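Local coordinates for periplasmic binding protein/LacI transcriptional regulator (Brachyspira murdochii, PDB 4KQC) that probably binds a carbohydrate in the periplasm as the solute-binding component of an ABC transporter, at residues Arg202-Glu214 / Gly237-Phe250. Residues are numbered along the deposited sequence; the frame is centred on the assembly and turned at random.
Sequences RGKSVLGIYLSNE and GDAQDGGDLVVMGF
Strands 208-211 and 246-250 run parallel, their axes 10° from each other, hydrogen-bonding alternately from V246 N to L207 O, I209 N to V246 O and M248 N to I209 O. The last bond, nearly straight, sets L211 N 2.8 Å from M248 O. G208 suits its place, since a CB there would crowd V246 O. On the face of I209 and V247, V247 CG1 meets L211 CD1 (3.5 Å, tight), and F220 of the connecting helix 214-223 touches all three: branched aliphatics fill this layer. Past the paired residues, Y210 and F250 lie side by side, pointing the same way, the tyrosine OH 3.5 Å from F250 CD2 at the phenyl edge while it bonds R157 O. Before the strands, D238 turns its carboxylate onto the loop 202-205, CG anti to the backbone N (chi1 -155°). OD2 takes G203 N on its syn side at 3.2 Å, and OD1 takes K204 N from above the carboxylate plane at 3.2 Å; Y224 OH also bonds OD2. An asparagine here would probably put an NH2 against one of these amides, costing G203 N or K204 N its stronger bond. The mainly apolar parallel pair of this beta-alpha-beta unit is thus joined at its N-terminal end by a polar contact between loops, where one carboxylate serves two backbone amides.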
loop_
_atom_site.group_PDB
_atom_site.type_symbol
_atom_site.label_atom_id
_atom_site.label_comp_id
_atom_site.label_asym_id
_atom_site.label_seq_id
_atom_site.Cartn_x
_atom_site.Cartn_y
_atom_site.Cartn_z
ATOM N N ARG A 202 -12.876 -7.315 18.977
ATOM C CA ARG A 202 -14.332 -7.480 19.100
ATOM C C ARG A 202 -14.822 -7.075 20.494
ATOM O O ARG A 202 -14.062 -7.003 21.463
ATOM C CB ARG A 202 -14.708 -8.963 18.882
ATOM C CG ARG A 202 -14.502 -9.462 17.479
ATOM C CD ARG A 202 -15.253 -10.782 17.315
ATOM N NE ARG A 202 -14.730 -11.822 18.204
ATOM C CZ ARG A 202 -15.440 -12.500 19.089
ATOM N NH1 ARG A 202 -16.740 -12.312 19.209
ATOM N NH2 ARG A 202 -14.846 -13.441 19.806
ATOM N N GLY A 203 -16.107 -6.848 20.611
ATOM C CA GLY A 203 -16.696 -6.727 21.920
ATOM C C GLY A 203 -16.529 -5.400 22.561
ATOM O O GLY A 203 -16.136 -5.297 23.729
ATOM N N LYS A 204 -16.853 -4.342 21.830
ATOM C CA LYS A 204 -16.766 -2.976 22.399
ATOM C C LYS A 204 -15.374 -2.670 22.966
ATOM O O LYS A 204 -15.212 -2.240 24.120
ATOM C CB LYS A 204 -17.885 -2.748 23.433
ATOM C CG LYS A 204 -19.286 -2.916 22.854
ATOM C CD LYS A 204 -20.351 -2.322 23.807
ATOM C CE LYS A 204 -21.728 -2.565 23.249
ATOM N NZ LYS A 204 -22.110 -3.998 23.413
ATOM N N SER A 205 -14.370 -2.919 22.141
ATOM C CA SER A 205 -12.974 -2.716 22.507
ATOM C C SER A 205 -12.325 -1.471 21.939
ATOM O O SER A 205 -11.426 -0.857 22.597
ATOM C CB SER A 205 -12.126 -3.916 22.104
ATOM O OG SER A 205 -12.605 -5.117 22.715
ATOM N N VAL A 206 -12.705 -1.102 20.719
ATOM C CA VAL A 206 -12.083 0.018 19.990
ATOM C C VAL A 206 -13.140 0.831 19.308
ATOM O O VAL A 206 -14.291 0.381 19.139
ATOM C CB VAL A 206 -11.014 -0.461 18.987
ATOM C CG1 VAL A 206 -9.898 -1.315 19.634
ATOM C CG2 VAL A 206 -11.657 -1.209 17.855
ATOM N N LEU A 207 -12.804 2.058 18.932
ATOM C CA LEU A 207 -13.736 2.885 18.147
ATOM C C LEU A 207 -13.492 2.763 16.669
ATOM O O LEU A 207 -14.422 2.920 15.860
ATOM C CB LEU A 207 -13.623 4.393 18.485
ATOM C CG LEU A 207 -13.981 4.890 19.864
ATOM C CD1 LEU A 207 -13.790 6.428 19.935
ATOM C CD2 LEU A 207 -15.427 4.502 20.043
ATOM N N GLY A 208 -12.232 2.548 16.307
ATOM C CA GLY A 208 -11.892 2.529 14.856
ATOM C C GLY A 208 -10.778 1.552 14.624
ATOM O O GLY A 208 -10.043 1.219 15.534
ATOM N N ILE A 209 -10.658 1.150 13.370
ATOM C CA ILE A 209 -9.629 0.246 12.938
ATOM C C ILE A 209 -9.123 0.689 11.597
ATOM O O ILE A 209 -9.924 0.882 10.651
ATOM C CB ILE A 209 -10.196 -1.156 12.807
ATOM C CG1 ILE A 209 -10.784 -1.659 14.160
ATOM C CG2 ILE A 209 -9.102 -2.055 12.261
ATOM C CD1 ILE A 209 -11.522 -3.009 14.057
ATOM N N TYR A 210 -7.820 0.912 11.510
ATOM C CA TYR A 210 -7.152 1.267 10.223
ATOM C C TYR A 210 -6.439 -0.011 9.697
ATOM O O TYR A 210 -5.610 -0.634 10.382
ATOM C CB TYR A 210 -6.133 2.379 10.434
ATOM C CG TYR A 210 -5.135 2.554 9.313
ATOM C CD1 TYR A 210 -5.493 2.566 7.985
ATOM C CD2 TYR A 210 -3.804 2.760 9.588
ATOM C CE1 TYR A 210 -4.565 2.825 6.968
ATOM C CE2 TYR A 210 -2.889 2.936 8.591
ATOM C CZ TYR A 210 -3.245 2.987 7.302
ATOM O OH TYR A 210 -2.271 3.179 6.372
ATOM N N LEU A 211 -6.828 -0.416 8.488
ATOM C CA LEU A 211 -6.313 -1.559 7.759
ATOM C C LEU A 211 -5.267 -1.123 6.737
ATOM O O LEU A 211 -5.619 -0.452 5.786
ATOM C CB LEU A 211 -7.524 -2.230 7.079
ATOM C CG LEU A 211 -8.724 -2.623 7.946
ATOM C CD1 LEU A 211 -9.923 -2.937 7.070
ATOM C CD2 LEU A 211 -8.320 -3.761 8.853
ATOM N N SER A 212 -3.980 -1.356 7.005
ATOM C CA SER A 212 -2.882 -0.819 6.189
ATOM C C SER A 212 -2.702 -1.432 4.812
ATOM O O SER A 212 -1.931 -0.880 4.033
ATOM C CB SER A 212 -1.559 -0.770 6.965
ATOM O OG SER A 212 -1.065 -2.060 7.219
ATOM N N ASN A 213 -3.363 -2.552 4.506
ATOM C CA ASN A 213 -3.278 -3.109 3.177
ATOM C C ASN A 213 -4.439 -4.048 2.907
ATOM O O ASN A 213 -5.291 -4.259 3.762
ATOM C CB ASN A 213 -1.897 -3.710 2.822
ATOM C CG ASN A 213 -1.679 -5.059 3.399
ATOM O OD1 ASN A 213 -2.429 -5.494 4.227
ATOM N ND2 ASN A 213 -0.579 -5.711 3.005
ATOM N N GLU A 214 -4.491 -4.563 1.686
ATOM C CA GLU A 214 -5.548 -5.482 1.313
ATOM C C GLU A 214 -5.601 -6.778 2.155
ATOM O O GLU A 214 -6.662 -7.280 2.509
ATOM C CB GLU A 214 -5.357 -5.824 -0.183
ATOM C CG GLU A 214 -6.422 -6.701 -0.711
ATOM C CD GLU A 214 -6.125 -7.103 -2.198
ATOM O OE1 GLU A 214 -5.154 -6.621 -2.832
ATOM O OE2 GLU A 214 -6.891 -7.944 -2.673
ATOM N N GLY A 237 -23.013 -1.390 16.643
ATOM C CA GLY A 237 -23.076 -1.491 18.078
ATOM C C GLY A 237 -21.858 -2.117 18.729
ATOM O O GLY A 237 -21.874 -2.339 19.938
ATOM N N ASP A 238 -20.796 -2.383 17.958
ATOM C CA ASP A 238 -19.643 -3.113 18.504
ATOM C C ASP A 238 -18.451 -2.262 18.819
ATOM O O ASP A 238 -17.421 -2.788 19.212
ATOM C CB ASP A 238 -19.197 -4.291 17.638
ATOM C CG ASP A 238 -18.448 -5.369 18.446
ATOM O OD1 ASP A 238 -18.788 -5.601 19.640
ATOM O OD2 ASP A 238 -17.565 -6.053 17.896
ATOM N N ALA A 239 -18.601 -0.957 18.723
ATOM C CA ALA A 239 -17.536 -0.039 19.124
ATOM C C ALA A 239 -17.500 0.137 20.616
ATOM O O ALA A 239 -18.454 -0.160 21.323
ATOM C CB ALA A 239 -17.664 1.288 18.424
ATOM N N GLN A 240 -16.367 0.623 21.096
ATOM C CA GLN A 240 -16.075 0.819 22.473
ATOM C C GLN A 240 -17.133 1.639 23.252
ATOM O O GLN A 240 -17.397 1.364 24.431
ATOM C CB GLN A 240 -14.679 1.463 22.504
ATOM C CG GLN A 240 -13.982 1.431 23.790
ATOM C CD GLN A 240 -12.689 2.188 23.750
ATOM O OE1 GLN A 240 -12.254 2.645 22.698
ATOM N NE2 GLN A 240 -12.123 2.425 24.913
ATOM N N ASP A 241 -17.745 2.615 22.577
ATOM C CA ASP A 241 -18.827 3.438 23.101
ATOM C C ASP A 241 -20.240 2.906 22.781
ATOM O O ASP A 241 -21.219 3.613 23.003
ATOM C CB ASP A 241 -18.720 4.886 22.645
ATOM C CG ASP A 241 -18.762 5.048 21.133
ATOM O OD1 ASP A 241 -18.962 4.053 20.368
ATOM O OD2 ASP A 241 -18.593 6.200 20.670
ATOM N N GLY A 242 -20.337 1.658 22.318
ATOM C CA GLY A 242 -21.597 1.093 21.806
ATOM C C GLY A 242 -22.163 1.602 20.505
ATOM O O GLY A 242 -23.272 1.209 20.090
ATOM N N GLY A 243 -21.438 2.500 19.839
ATOM C CA GLY A 243 -21.769 2.873 18.467
ATOM C C GLY A 243 -21.169 1.880 17.491
ATOM O O GLY A 243 -20.877 0.719 17.863
ATOM N N ASP A 244 -21.042 2.335 16.253
ATOM C CA ASP A 244 -20.545 1.476 15.174
ATOM C C ASP A 244 -19.041 1.652 14.988
ATOM O O ASP A 244 -18.522 2.725 15.124
ATOM C CB ASP A 244 -21.188 1.820 13.873
ATOM C CG ASP A 244 -22.693 1.669 13.901
ATOM O OD1 ASP A 244 -23.223 1.096 14.857
ATOM O OD2 ASP A 244 -23.297 2.101 12.922
ATOM N N LEU A 245 -18.365 0.550 14.676
ATOM C CA LEU A 245 -16.954 0.625 14.364
ATOM C C LEU A 245 -16.712 1.411 13.094
ATOM O O LEU A 245 -17.471 1.242 12.138
ATOM C CB LEU A 245 -16.359 -0.780 14.191
ATOM C CG LEU A 245 -16.203 -1.577 15.424
ATOM C CD1 LEU A 245 -15.892 -3.015 15.122
ATOM C CD2 LEU A 245 -15.023 -1.058 16.241
ATOM N N VAL A 246 -15.710 2.270 13.133
ATOM C CA VAL A 246 -15.234 3.024 11.968
ATOM C C VAL A 246 -13.978 2.365 11.448
ATOM O O VAL A 246 -12.951 2.418 12.086
ATOM C CB VAL A 246 -14.949 4.507 12.281
ATOM C CG1 VAL A 246 -14.488 5.236 11.025
ATOM C CG2 VAL A 246 -16.217 5.148 12.868
ATOM N N VAL A 247 -14.119 1.734 10.303
ATOM C CA VAL A 247 -13.044 0.939 9.728
ATOM C C VAL A 247 -12.660 1.529 8.369
ATOM O O VAL A 247 -13.536 1.808 7.551
ATOM C CB VAL A 247 -13.475 -0.531 9.605
ATOM C CG1 VAL A 247 -12.348 -1.382 9.018
ATOM C CG2 VAL A 247 -13.968 -1.090 10.948
HETATM N N MSE A 248 -11.377 1.747 8.142
HETATM C CA MSE A 248 -10.858 2.364 6.893
HETATM C C MSE A 248 -9.664 1.555 6.432
HETATM O O MSE A 248 -8.865 1.154 7.269
HETATM C CB MSE A 248 -10.514 3.858 7.120
HETATM C CG MSE A 248 -11.815 4.604 7.447
HETATM SE SE MSE A 248 -11.305 6.413 7.977
HETATM C CE MSE A 248 -13.168 7.005 8.108
ATOM N N GLY A 249 -9.469 1.481 5.121
ATOM C CA GLY A 249 -8.398 0.690 4.554
ATOM C C GLY A 249 -7.496 1.372 3.558
ATOM O O GLY A 249 -7.419 2.571 3.446
ATOM N N PHE A 250 -6.845 0.542 2.791
ATOM C CA PHE A 250 -5.794 0.931 1.862
ATOM C C PHE A 250 -5.811 -0.093 0.707
ATOM O O PHE A 250 -6.060 -1.329 0.891
ATOM C CB PHE A 250 -4.473 0.844 2.611
ATOM C CG PHE A 250 -3.391 1.757 2.134
ATOM C CD1 PHE A 250 -2.917 1.700 0.816
ATOM C CD2 PHE A 250 -2.852 2.662 3.010
ATOM C CE1 PHE A 250 -1.903 2.567 0.410
ATOM C CE2 PHE A 250 -1.848 3.525 2.616
ATOM C CZ PHE A 250 -1.380 3.462 1.282
HETATM O O HOH W 1 -21.152 -5.579 20.608
HETATM O O HOH W 2 -14.642 -3.204 19.318
#